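Local coordinates for chemotaxis response regulator protein-glutamate methylesterase (Thermotoga maritima, PDB 3SFT) that probably removes methyl groups from specific methylglutamates of chemoreceptors and deamidates specific glutamines during chemotaxis, the catalytic domain alone being present here, at residues Y183-P186 with E187-E191; P110-D113 with F114-K118; K49-A52 with M53-S57. All blocks are in the same frame, centred on the assembly; numbering follows the deposited sequence.

Contact 1: Y183-P186 with E187-E191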
ATOM      1  N   TYR A 183     -13.445  -0.690   6.994  1.00 20.44           N
ATOM      2  CA  TYR A 183     -13.905   0.528   7.662  1.00 20.15           C
ATOM      3  C   TYR A 183     -13.205   0.867   8.984  1.00 20.80           C
ATOM      4  O   TYR A 183     -13.211   2.025   9.409  1.00 21.21           O
ATOM      5  CB  TYR A 183     -15.434   0.515   7.836  1.00 20.55           C
ATOM      6  CG  TYR A 183     -15.995  -0.682   8.583  1.00 18.47           C
ATOM      7  CD1 TYR A 183     -16.058  -0.694   9.980  1.00 17.62           C
ATOM      8  CD2 TYR A 183     -16.480  -1.793   7.893  1.00 17.60           C
ATOM      9  CE1 TYR A 183     -16.589  -1.781  10.669  1.00 16.56           C
ATOM     10  CE2 TYR A 183     -17.011  -2.884   8.570  1.00 16.61           C
ATOM     11  CZ  TYR A 183     -17.062  -2.869   9.960  1.00 17.13           C
ATOM     12  OH  TYR A 183     -17.585  -3.944  10.640  1.00 18.84           O
ATOM     13  N   LYS A 184     -12.621  -0.130   9.648  1.00 20.05           N
ATOM     14  CA  LYS A 184     -11.908   0.127  10.901  1.00 20.46           C
ATOM     15  C   LYS A 184     -10.422   0.409  10.675  1.00 20.68           C
ATOM     16  O   LYS A 184      -9.714   0.819  11.595  1.00 20.68           O
ATOM     17  CB  LYS A 184     -12.074  -1.032  11.887  1.00 21.52           C
ATOM     18  CG  LYS A 184     -13.368  -0.978  12.695  1.00 23.57           C
ATOM     19  CD  LYS A 184     -13.395  -2.052  13.770  1.00 25.11           C
ATOM     20  CE  LYS A 184     -14.643  -1.957  14.646  1.00 26.40           C
ATOM     21  NZ  LYS A 184     -14.678  -0.704  15.459  1.00 25.09           N
ATOM     22  N   ILE A 185      -9.957   0.175   9.452  1.00 19.34           N
ATOM     23  CA  ILE A 185      -8.559   0.400   9.094  1.00 18.38           C
ATOM     24  C   ILE A 185      -8.129   1.875   9.177  1.00 18.09           C
ATOM     25  O   ILE A 185      -7.064   2.168   9.710  1.00 18.98           O
ATOM     26  CB  ILE A 185      -8.228  -0.221   7.701  1.00 15.21           C
ATOM     27  CG1 ILE A 185      -8.382  -1.746   7.772  1.00 14.38           C
ATOM     28  CG2 ILE A 185      -6.815   0.154   7.252  1.00 13.62           C
ATOM     29  CD1 ILE A 185      -7.882  -2.494   6.538  1.00 12.28           C
ATOM     30  N   PRO A 186      -8.948   2.817   8.662  1.00 20.00           N
ATOM     31  CA  PRO A 186      -8.591   4.244   8.722  1.00 20.11           C
ATOM     32  C   PRO A 186      -8.370   4.698  10.160  1.00 21.46           C
ATOM     33  O   PRO A 186      -7.449   5.461  10.452  1.00 21.02           O
ATOM     34  CB  PRO A 186      -9.838   4.928   8.163  1.00 20.55           C
ATOM     35  CG  PRO A 186     -10.383   3.943   7.237  1.00 20.20           C
ATOM     36  CD  PRO A 186     -10.233   2.642   7.963  1.00 18.42           C
ATOM     37  N   GLU A 187      -9.234   4.220  11.049  1.00 22.43           N
ATOM     38  CA  GLU A 187      -9.178   4.569  12.468  1.00 24.89           C
ATOM     39  C   GLU A 187      -7.898   4.051  13.097  1.00 24.76           C
ATOM     40  O   GLU A 187      -7.259   4.753  13.878  1.00 25.84           O
ATOM     41  CB  GLU A 187     -10.408   4.012  13.200  1.00 26.32           C
ATOM     42  CG  GLU A 187     -11.730   4.410  12.523  1.00 31.16           C
ATOM     43  CD  GLU A 187     -12.963   3.714  13.088  1.00 33.28           C
ATOM     44  OE1 GLU A 187     -14.080   4.184  12.788  1.00 35.49           O
ATOM     45  OE2 GLU A 187     -12.827   2.698  13.807  1.00 36.55           O
ATOM     46  N   LYS A 188      -7.512   2.832  12.730  1.00 23.34           N
ATOM     47  CA  LYS A 188      -6.294   2.234  13.256  1.00 22.11           C
ATOM     48  C   LYS A 188      -5.075   3.000  12.742  1.00 22.51           C
ATOM     49  O   LYS A 188      -4.140   3.260  13.500  1.00 22.37           O
ATOM     50  CB  LYS A 188      -6.214   0.755  12.872  1.00 20.01           C
ATOM     51  CG  LYS A 188      -4.968   0.033  13.367  1.00 21.90           C
ATOM     52  CD  LYS A 188      -4.770   0.164  14.874  1.00 24.64           C
ATOM     53  CE  LYS A 188      -5.874  -0.519  15.661  1.00 25.90           C
ATOM     54  NZ  LYS A 188      -5.601  -0.461  17.124  1.00 29.35           N
ATOM     55  N   LEU A 189      -5.100   3.379  11.463  1.00 22.16           N
ATOM     56  CA  LEU A 189      -3.993   4.124  10.862  1.00 22.80           C
ATOM     57  C   LEU A 189      -3.802   5.463  11.567  1.00 24.78           C
ATOM     58  O   LEU A 189      -2.674   5.850  11.882  1.00 25.37           O
ATOM     59  CB  LEU A 189      -4.221   4.347   9.359  1.00 18.13           C
ATOM     60  CG  LEU A 189      -4.121   3.107   8.460  1.00 17.20           C
ATOM     61  CD1 LEU A 189      -4.368   3.484   6.997  1.00 12.36           C
ATOM     62  CD2 LEU A 189      -2.749   2.458   8.631  1.00 14.75           C
ATOM     63  N   ILE A 190      -4.910   6.148  11.837  1.00 26.32           N
ATOM     64  CA  ILE A 190      -4.879   7.439  12.516  1.00 29.26           C
ATOM     65  C   ILE A 190      -4.237   7.342  13.902  1.00 30.73           C
ATOM     66  O   ILE A 190      -3.524   8.256  14.316  1.00 30.65           O
ATOM     67  CB  ILE A 190      -6.302   8.061  12.608  1.00 29.55           C
ATOM     68  CG1 ILE A 190      -6.754   8.503  11.215  1.00 27.48           C
ATOM     69  CG2 ILE A 190      -6.320   9.264  13.567  1.00 30.16           C
ATOM     70  CD1 ILE A 190      -8.202   8.903  11.142  1.00 30.01           C
ATOM     71  N   GLU A 191      -4.449   6.232  14.606  1.00 33.46           N
ATOM     72  CA  GLU A 191      -3.846   6.096  15.927  1.00 36.73           C
ATOM     73  C   GLU A 191      -2.425   5.525  15.923  1.00 35.99           C
ATOM     74  O   GLU A 191      -1.697   5.670  16.901  1.00 36.88           O
ATOM     75  CB  GLU A 191      -4.766   5.350  16.904  1.00 40.70           C
ATOM     76  CG  GLU A 191      -5.277   4.000  16.451  1.00 45.75           C
ATOM     77  CD  GLU A 191      -6.236   3.375  17.459  1.00 49.57           C
ATOM     78  OE1 GLU A 191      -7.262   4.011  17.796  1.00 51.83           O
ATOM     79  OE2 GLU A 191      -5.968   2.243  17.914  1.00 51.47           O
TER
HETATM   80  O   HOH W   1     -15.603   1.426  14.223  1.00 37.53           O
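K184, I185 and P186 each offer a backbone carbonyl to the N-H four residues ahead, which builds the opening turns of the chain's last helix, 185-192. L189 N reaches I185 O at 2.9 Å, I190 N reaches P186 O at 3.0 Å, and K188 N makes a longer bond of 3.2 Å to K184 O. Proline suits this first turn because its nitrogen has no hydrogen to give, and in the first turn of a helix no backbone acceptor is required of it; its own carbonyl still takes a full part.

I185, P186 and L189 are buried. I185 and L189, one turn apart, lie side by side and point the same way, with I185 CG2 4.1 Å from L189 CD1. CG2 stands anti to the I185 backbone N (chi1 of CG1 -64°), which sets this branch rather than the longer one against L189. Together they pack on the last three strands of the parallel sheet in its order, 127-131, 152-156 and 178-180: I185 touches L180, I154 and V130, while L189 touches I154 and I128. P186 rests on I25.

Charged groups occupy the outer side. K184 NZ and E187 OE2 are 4.2 Å apart, too far for a salt bridge, and a water joins them, accepting from K184 NZ at 2.6 Å and donating to E187 OE2. The lysine chain runs extended and bends only at its last torsion (chi4 -66°), bringing NZ round to that water. Further on, K188 NZ pairs directly with E191 OE2 at 2.8 Å, approaching the anti side and 33° out of the carboxylate plane.

The helix is thus amphipathic: branched aliphatics pack against the sheet, while oppositely charged residues three positions apart meet at the surface, one pair through water and the other directly.

Contact 2: P110-D113 with F114-K118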
ATOM      1  N   PRO A 110       2.795  -3.833 -11.380  1.00 22.83           N
ATOM      2  CA  PRO A 110       3.485  -3.839 -10.085  1.00 21.54           C
ATOM      3  C   PRO A 110       2.983  -4.872  -9.074  1.00 21.67           C
ATOM      4  O   PRO A 110       1.808  -5.234  -9.064  1.00 20.29           O
ATOM      5  CB  PRO A 110       3.236  -2.422  -9.567  1.00 20.84           C
ATOM      6  CG  PRO A 110       1.865  -2.119 -10.109  1.00 21.03           C
ATOM      7  CD  PRO A 110       1.993  -2.606 -11.538  1.00 21.73           C
ATOM      8  N   ALA A 111       3.907  -5.352  -8.249  1.00 21.80           N
ATOM      9  CA  ALA A 111       3.610  -6.309  -7.182  1.00 21.25           C
ATOM     10  C   ALA A 111       3.868  -5.536  -5.899  1.00 20.75           C
ATOM     11  O   ALA A 111       4.892  -4.861  -5.786  1.00 20.20           O
ATOM     12  CB  ALA A 111       4.553  -7.497  -7.254  1.00 20.15           C
ATOM     13  N   VAL A 112       2.955  -5.616  -4.935  1.00 20.26           N
ATOM     14  CA  VAL A 112       3.158  -4.893  -3.684  1.00 18.80           C
ATOM     15  C   VAL A 112       4.404  -5.391  -2.929  1.00 17.74           C
ATOM     16  O   VAL A 112       5.003  -4.635  -2.171  1.00 16.92           O
ATOM     17  CB  VAL A 112       1.889  -4.896  -2.777  1.00 18.52           C
ATOM     18  CG1 VAL A 112       1.749  -6.209  -2.027  1.00 16.45           C
ATOM     19  CG2 VAL A 112       1.934  -3.711  -1.808  1.00 19.25           C
ATOM     20  N   ASP A 113       4.823  -6.635  -3.178  1.00 17.16           N
ATOM     21  CA  ASP A 113       6.026  -7.186  -2.532  1.00 18.15           C
ATOM     22  C   ASP A 113       7.263  -6.333  -2.839  1.00 16.77           C
ATOM     23  O   ASP A 113       8.093  -6.090  -1.963  1.00 16.27           O
ATOM     24  CB  ASP A 113       6.295  -8.632  -2.979  1.00 18.80           C
ATOM     25  CG  ASP A 113       5.456  -9.655  -2.224  1.00 21.15           C
ATOM     26  OD1 ASP A 113       4.862  -9.311  -1.178  1.00 21.73           O
ATOM     27  OD2 ASP A 113       5.401 -10.815  -2.679  1.00 21.67           O
ATOM     28  N   PHE A 114       7.377  -5.879  -4.085  1.00 17.67           N
ATOM     29  CA  PHE A 114       8.510  -5.047  -4.495  1.00 17.95           C
ATOM     30  C   PHE A 114       8.514  -3.708  -3.754  1.00 17.86           C
ATOM     31  O   PHE A 114       9.553  -3.280  -3.236  1.00 19.45           O
ATOM     32  CB  PHE A 114       8.481  -4.807  -6.009  1.00 20.36           C
ATOM     33  CG  PHE A 114       9.711  -4.112  -6.539  1.00 23.25           C
ATOM     34  CD1 PHE A 114      10.743  -4.845  -7.120  1.00 24.51           C
ATOM     35  CD2 PHE A 114       9.838  -2.726  -6.461  1.00 22.87           C
ATOM     36  CE1 PHE A 114      11.882  -4.208  -7.615  1.00 24.36           C
ATOM     37  CE2 PHE A 114      10.970  -2.082  -6.952  1.00 23.81           C
ATOM     38  CZ  PHE A 114      11.994  -2.824  -7.530  1.00 24.67           C
ATOM     39  N   THR A 115       7.362  -3.039  -3.715  1.00 16.13           N
ATOM     40  CA  THR A 115       7.251  -1.747  -3.034  1.00 15.74           C
ATOM     41  C   THR A 115       7.532  -1.860  -1.530  1.00 17.28           C
ATOM     42  O   THR A 115       8.215  -1.006  -0.950  1.00 17.43           O
ATOM     43  CB  THR A 115       5.864  -1.107  -3.266  1.00 15.02           C
ATOM     44  OG1 THR A 115       5.673  -0.894  -4.671  1.00 15.81           O
ATOM     45  CG2 THR A 115       5.752   0.236  -2.551  1.00 12.89           C
ATOM     46  N   LEU A 116       7.004  -2.910  -0.906  1.00 17.12           N
ATOM     47  CA  LEU A 116       7.202  -3.138   0.522  1.00 18.05           C
ATOM     48  C   LEU A 116       8.654  -3.455   0.845  1.00 20.56           C
ATOM     49  O   LEU A 116       9.167  -3.042   1.881  1.00 20.51           O
ATOM     50  CB  LEU A 116       6.284  -4.255   1.015  1.00 17.29           C
ATOM     51  CG  LEU A 116       4.819  -3.848   1.195  1.00 16.85           C
ATOM     52  CD1 LEU A 116       3.915  -5.065   1.249  1.00 16.72           C
ATOM     53  CD2 LEU A 116       4.689  -3.041   2.462  1.00 15.96           C
ATOM     54  N   ASP A 117       9.313  -4.191  -0.046  1.00 23.17           N
ATOM     55  CA  ASP A 117      10.717  -4.537   0.134  1.00 25.68           C
ATOM     56  C   ASP A 117      11.517  -3.239   0.232  1.00 25.69           C
ATOM     57  O   ASP A 117      12.310  -3.051   1.158  1.00 24.91           O
ATOM     58  CB  ASP A 117      11.212  -5.371  -1.056  1.00 30.71           C
ATOM     59  CG  ASP A 117      12.710  -5.653  -1.002  1.00 36.02           C
ATOM     60  OD1 ASP A 117      13.236  -5.939   0.097  1.00 40.70           O
ATOM     61  OD2 ASP A 117      13.365  -5.599  -2.069  1.00 40.11           O
ATOM     62  N   LYS A 118      11.281  -2.337  -0.717  1.00 23.49           N
ATOM     63  CA  LYS A 118      11.969  -1.059  -0.732  1.00 22.48           C
ATOM     64  C   LYS A 118      11.579  -0.176   0.447  1.00 22.54           C
ATOM     65  O   LYS A 118      12.455   0.337   1.139  1.00 22.06           O
ATOM     66  CB  LYS A 118      11.729  -0.331  -2.060  1.00 24.19           C
ATOM     67  CG  LYS A 118      12.320  -1.048  -3.262  1.00 24.98           C
ATOM     68  CD  LYS A 118      13.789  -1.381  -3.019  1.00 28.02           C
ATOM     69  CE  LYS A 118      14.395  -2.138  -4.190  1.00 31.20           C
ATOM     70  NZ  LYS A 118      13.668  -3.403  -4.465  1.00 33.76           N
TER
HETATM   71  O   HOH W   2       5.435  -2.534  -6.939  1.00 21.72           O
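A111 O takes two donors: F114 N, in a weak bond of 3.2 Å bent to 133°, and a water at 2.7 Å. The same water donates to T115 OG1 at 2.8 Å, and this hydroxyl is also hydrogen-bonded to L86 O, so threonine ties the first turn to the strand 85-91. A111 holds the N-cap position, and its methyl cannot accept a bond; the N-H groups of V112 and D113 are instead taken by OD2 and OD1 of D138, predicted to be an active-site residue. D113 OD1 in turn receives G139 N and G142 N, which ties the start of this helix to the backbone just after D138.

Here helix 112-123 begins, one of the helices laid against the parallel sheet of this doubly wound alpha/beta domain. L116 N bonds V112 O at 2.9 Å, and D117 N bonds D113 O at 3.0 Å. Between the first pair, V112 CG2, anti to its own N, meets L116 CD1 at 3.9 Å, the two side chains crossing at a slant. L116 also leans on V11 and V146; with an alanine here that branched end is missing, which would probably leave a gap beside V112 CG2 and toward V11 and V146.

On the more open side, K118 NZ curls back to 3.5 Å above the F114 ring plane, offset toward the rim, and forms a salt bridge with D117 OD2. The F114 ring in turn meets that of H85, their planes about 10° apart.

Contact 3: K49-A52 with M53-S57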
ATOM      1  N   LYS A  49      -4.967   4.716 -13.348  1.00 38.63           N
ATOM      2  CA  LYS A  49      -5.277   6.145 -13.357  1.00 39.09           C
ATOM      3  C   LYS A  49      -6.746   6.410 -12.999  1.00 38.12           C
ATOM      4  O   LYS A  49      -7.070   7.445 -12.404  1.00 37.54           O
ATOM      5  CB  LYS A  49      -4.963   6.735 -14.734  1.00 42.52           C
ATOM      6  CG  LYS A  49      -5.340   8.199 -14.902  1.00 46.71           C
ATOM      7  CD  LYS A  49      -4.147   9.128 -14.731  1.00 50.82           C
ATOM      8  CE  LYS A  49      -4.583  10.585 -14.786  1.00 52.93           C
ATOM      9  NZ  LYS A  49      -5.658  10.806 -15.803  1.00 53.89           N
ATOM     10  N   SER A  50      -7.630   5.477 -13.358  1.00 35.80           N
ATOM     11  CA  SER A  50      -9.057   5.622 -13.063  1.00 33.71           C
ATOM     12  C   SER A  50      -9.256   5.565 -11.555  1.00 30.14           C
ATOM     13  O   SER A  50     -10.034   6.335 -10.988  1.00 29.53           O
ATOM     14  CB  SER A  50      -9.882   4.521 -13.747  1.00 34.78           C
ATOM     15  OG  SER A  50      -9.631   3.242 -13.183  1.00 35.78           O
ATOM     16  N   LEU A  51      -8.518   4.663 -10.917  1.00 26.99           N
ATOM     17  CA  LEU A  51      -8.566   4.488  -9.474  1.00 23.79           C
ATOM     18  C   LEU A  51      -8.158   5.775  -8.758  1.00 24.09           C
ATOM     19  O   LEU A  51      -8.809   6.183  -7.796  1.00 23.04           O
ATOM     20  CB  LEU A  51      -7.652   3.338  -9.053  1.00 22.75           C
ATOM     21  CG  LEU A  51      -7.627   3.031  -7.556  1.00 22.17           C
ATOM     22  CD1 LEU A  51      -9.040   2.775  -7.044  1.00 18.38           C
ATOM     23  CD2 LEU A  51      -6.726   1.838  -7.301  1.00 23.28           C
ATOM     24  N   ALA A  52      -7.097   6.418  -9.244  1.00 24.42           N
ATOM     25  CA  ALA A  52      -6.615   7.668  -8.653  1.00 24.39           C
ATOM     26  C   ALA A  52      -7.716   8.720  -8.665  1.00 23.71           C
ATOM     27  O   ALA A  52      -8.002   9.336  -7.639  1.00 24.69           O
ATOM     28  CB  ALA A  52      -5.380   8.177  -9.402  1.00 23.19           C
ATOM     29  N   MET A  53      -8.360   8.888  -9.816  1.00 25.41           N
ATOM     30  CA  MET A  53      -9.443   9.864  -9.962  1.00 27.49           C
ATOM     31  C   MET A  53     -10.631   9.543  -9.066  1.00 26.12           C
ATOM     32  O   MET A  53     -11.198  10.433  -8.429  1.00 27.59           O
ATOM     33  CB  MET A  53      -9.905   9.942 -11.418  1.00 31.94           C
ATOM     34  CG  MET A  53      -8.918  10.623 -12.354  1.00 36.71           C
ATOM     35  SD  MET A  53      -9.579  10.761 -14.032  1.00 44.74           S
ATOM     36  CE  MET A  53      -8.993   9.238 -14.744  1.00 39.11           C
ATOM     37  N   ARG A  54     -11.002   8.266  -9.029  1.00 25.22           N
ATOM     38  CA  ARG A  54     -12.112   7.782  -8.211  1.00 23.35           C
ATOM     39  C   ARG A  54     -11.927   8.170  -6.742  1.00 23.44           C
ATOM     40  O   ARG A  54     -12.833   8.738  -6.125  1.00 22.76           O
ATOM     41  CB  ARG A  54     -12.200   6.259  -8.334  1.00 23.69           C
ATOM     42  CG  ARG A  54     -13.161   5.558  -7.375  1.00 23.52           C
ATOM     43  CD  ARG A  54     -12.684   4.126  -7.156  1.00 24.02           C
ATOM     44  NE  ARG A  54     -13.622   3.299  -6.404  1.00 22.69           N
ATOM     45  CZ  ARG A  54     -14.248   2.242  -6.914  1.00 22.91           C
ATOM     46  NH1 ARG A  54     -14.046   1.897  -8.181  1.00 21.24           N
ATOM     47  NH2 ARG A  54     -15.010   1.483  -6.140  1.00 21.66           N
ATOM     48  N   LEU A  55     -10.750   7.871  -6.194  1.00 22.90           N
ATOM     49  CA  LEU A  55     -10.438   8.178  -4.798  1.00 22.44           C
ATOM     50  C   LEU A  55     -10.184   9.670  -4.530  1.00 24.10           C
ATOM     51  O   LEU A  55     -10.518  10.178  -3.461  1.00 25.25           O
ATOM     52  CB  LEU A  55      -9.241   7.346  -4.325  1.00 20.85           C
ATOM     53  CG  LEU A  55      -9.422   5.825  -4.283  1.00 18.17           C
ATOM     54  CD1 LEU A  55      -8.113   5.179  -3.894  1.00 17.70           C
ATOM     55  CD2 LEU A  55     -10.532   5.447  -3.296  1.00 16.34           C
ATOM     56  N   ASP A  56      -9.599  10.370  -5.496  1.00 25.39           N
ATOM     57  CA  ASP A  56      -9.327  11.794  -5.333  1.00 27.55           C
ATOM     58  C   ASP A  56     -10.632  12.577  -5.193  1.00 27.74           C
ATOM     59  O   ASP A  56     -10.711  13.525  -4.414  1.00 27.90           O
ATOM     60  CB  ASP A  56      -8.524  12.329  -6.521  1.00 28.75           C
ATOM     61  CG  ASP A  56      -7.988  13.731  -6.280  1.00 31.45           C
ATOM     62  OD1 ASP A  56      -7.169  13.907  -5.356  1.00 32.22           O
ATOM     63  OD2 ASP A  56      -8.393  14.661  -7.011  1.00 34.49           O
ATOM     64  N   SER A  57     -11.664  12.136  -5.912  1.00 28.66           N
ATOM     65  CA  SER A  57     -12.969  12.793  -5.894  1.00 31.56           C
ATOM     66  C   SER A  57     -13.714  12.713  -4.570  1.00 30.09           C
ATOM     67  O   SER A  57     -14.508  13.591  -4.249  1.00 31.63           O
ATOM     68  CB  SER A  57     -13.868  12.235  -7.004  1.00 32.91           C
ATOM     69  OG  SER A  57     -13.359  12.569  -8.283  1.00 36.98           O
TER
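S50 O accepts R54 N at 2.9 Å, and A52 O accepts D56 N at the same length; with L55 N on L51 O and M53 N on K49 O they make four successive i to i+4 bonds within helix 48-58. M53 O carries two donors, S57 OG at 3.0 Å and S57 N, which arrive from opposite faces of its plane. Serine suits this spot, since its short hydroxyl can turn back on the helix carbonyl.

On the exposed side K49 and M53 cross: the unbranched, flexible methionine chain folds its methyl CE back to 3.5 Å from K49 O and 3.8 Å from K49 CG. Inward, L51 has CG anti to its N (chi1 -179°), which swings CD1 back toward the next turn: it crosses R54 at CD, 3.9 Å from L51 CD1, and lies alongside L55, pointing the same way, with the two CD1 atoms 4.1 Å apart. The arginine's aliphatic part thus packs while its NH2 forms a salt bridge with D23.

L51 and R54 rest on P19 of helix 18-22, whereas L55 touches V63 and D56 OD1 receives V63 N, fastening the helix to the edge strand 62-65.

Overall arrangement
Contacts 3, 2 and 1 follow in that order along the chain, each within a single helix: 48-58, 112-123 and 185-192. Their centres stand 21 to 22 Å apart and none touches another, the nearest atoms being about 10 or 11 Å away. What they share is the seven-stranded parallel sheet. Contact 3 borders one of its two outermost strands, 62-65, contact 2 lies on strands 37-41 and 9-14 near the middle, and contact 1 covers strands 127-131, 152-156 and 178-180 toward the other end. Contact 2 alone directly adjoins a predicted catalytic residue, D138; the three helices thus spread across the breadth of one sheet in the catalytic domain, contacts 1 and 2 on opposite sides of the chain's centre.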